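PDB 7ATL: esterase from uncultured bacterium pCosCE1, which hydrolyses carboxylic esters as a family VIII carboxylesterase and also shows promiscuous acyltransferase activity. Local coordinates for residues L115-G120 with R170-I175. Sequence-based numbering, arbitrary orientation.
Sequences LSHTAG and RYSLAI
H117 meets Y171, S172 and I175 where this beta-lactamase-like fold lies against its probable SxxK active site. The histidine closes helix 111-116 in a Schellman motif, and its side chain points toward 170-175, CG beside the backbone N (chi1 -68°). Its flat imidazole suits the tightly packed part, offering a face to Y171 and a ring nitrogen to S172. An edge of the Y171 ring lies over that face, the planes at 52° and CE1 3.8 Å from H117 NE2. Tyrosine fits because its OH reaches on to hydrogen-bond S65 and K68 of the probable motif. Obliquely, on the opposite side of the imidazole plane, I175 adds aliphatic bulk, its CG1 3.9 Å from H117 NE2, and small A174 brings its CB near ND1. At the ring edge S172 OG shares a 2.9 Å hydrogen bond with H117 ND1. Serine suits because this hydroxyl also accepts from A174 N in an ST turn and hydrogen-bonds a water that accepts a weak bond from A119 N. R170 makes the looser rim, partly exposed like Y171; its long side chain reaches away from H117, NH2 salt-bridging E168. Its backbone still joins the contact: R170 N donates to H117 O at 2.9 Å, nearly straight at 170°.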
# COMPACT_ATOMS: atom_id res chain seq x y z
N LEU A 115 9.65 -3.64 -8.27
CA LEU A 115 9.23 -4.16 -6.95
C LEU A 115 9.78 -3.30 -5.80
O LEU A 115 9.15 -3.30 -4.72
CB LEU A 115 9.73 -5.60 -6.82
CG LEU A 115 9.07 -6.60 -7.77
CD1 LEU A 115 9.74 -7.96 -7.67
CD2 LEU A 115 7.59 -6.72 -7.47
N SER A 116 10.92 -2.62 -6.00
CA SER A 116 11.66 -1.90 -4.94
C SER A 116 11.69 -0.41 -5.25
O SER A 116 12.36 0.34 -4.51
CB SER A 116 13.06 -2.47 -4.77
OG SER A 116 13.00 -3.82 -4.31
N HIS A 117 10.99 0.03 -6.30
CA HIS A 117 10.83 1.47 -6.64
C HIS A 117 12.19 2.09 -6.97
O HIS A 117 12.43 3.22 -6.52
CB HIS A 117 10.12 2.22 -5.49
CG HIS A 117 8.70 1.83 -5.29
ND1 HIS A 117 7.69 2.31 -6.10
CD2 HIS A 117 8.11 1.00 -4.40
CE1 HIS A 117 6.54 1.79 -5.71
NE2 HIS A 117 6.77 0.98 -4.68
N THR A 118 13.03 1.40 -7.73
CA THR A 118 14.36 1.87 -8.17
C THR A 118 14.35 2.02 -9.69
O THR A 118 15.43 2.20 -10.26
CB THR A 118 15.46 0.89 -7.72
OG1 THR A 118 15.25 -0.37 -8.37
CG2 THR A 118 15.51 0.65 -6.23
N ALA A 119 13.18 1.92 -10.33
CA ALA A 119 13.01 1.96 -11.81
C ALA A 119 13.30 3.36 -12.39
O ALA A 119 13.37 3.47 -13.63
CB ALA A 119 11.60 1.58 -12.16
N GLY A 120 13.40 4.38 -11.54
CA GLY A 120 13.56 5.79 -11.96
C GLY A 120 12.23 6.46 -12.25
O GLY A 120 12.23 7.64 -12.73
N ARG A 170 12.96 5.75 -5.16
CA ARG A 170 12.02 6.88 -5.34
C ARG A 170 10.63 6.26 -5.46
O ARG A 170 10.37 5.54 -6.45
CB ARG A 170 12.38 7.75 -6.55
CG ARG A 170 11.69 9.11 -6.57
CD ARG A 170 11.84 9.77 -7.94
NE ARG A 170 13.24 10.15 -8.10
CZ ARG A 170 13.77 11.28 -7.63
NH1 ARG A 170 13.03 12.17 -6.99
NH2 ARG A 170 15.06 11.52 -7.79
N TYR A 171 9.78 6.55 -4.47
CA TYR A 171 8.41 6.01 -4.39
C TYR A 171 7.69 6.38 -5.68
O TYR A 171 7.78 7.53 -6.08
CB TYR A 171 7.68 6.55 -3.17
CG TYR A 171 6.46 5.77 -2.80
CD1 TYR A 171 6.48 4.39 -2.70
CD2 TYR A 171 5.29 6.42 -2.48
CE1 TYR A 171 5.36 3.67 -2.34
CE2 TYR A 171 4.16 5.72 -2.13
CZ TYR A 171 4.19 4.34 -2.05
OH TYR A 171 3.06 3.69 -1.67
N SER A 172 7.00 5.43 -6.30
CA SER A 172 6.70 5.56 -7.74
C SER A 172 5.41 4.85 -8.15
O SER A 172 4.84 4.07 -7.39
CB SER A 172 7.88 5.07 -8.54
OG SER A 172 7.88 3.66 -8.61
N LEU A 173 5.01 5.15 -9.38
CA LEU A 173 3.99 4.42 -10.16
C LEU A 173 4.50 3.04 -10.59
O LEU A 173 3.83 2.44 -11.41
CB LEU A 173 3.71 5.28 -11.39
CG LEU A 173 2.71 6.42 -11.17
CD1 LEU A 173 2.74 7.39 -12.34
CD2 LEU A 173 1.32 5.85 -10.95
N ALA A 174 5.60 2.54 -10.04
CA ALA A 174 6.20 1.28 -10.52
C ALA A 174 5.19 0.14 -10.40
O ALA A 174 5.24 -0.77 -11.26
CB ALA A 174 7.47 0.93 -9.78
N ILE A 175 4.36 0.13 -9.37
CA ILE A 175 3.46 -1.05 -9.11
C ILE A 175 2.27 -0.97 -10.09
O ILE A 175 1.73 -2.03 -10.42
CB ILE A 175 3.07 -1.19 -7.62
CG1 ILE A 175 4.30 -1.26 -6.72
CG2 ILE A 175 2.19 -2.41 -7.39
CD1 ILE A 175 5.28 -2.35 -7.11
O HOH W 1 10.37 2.96 -9.58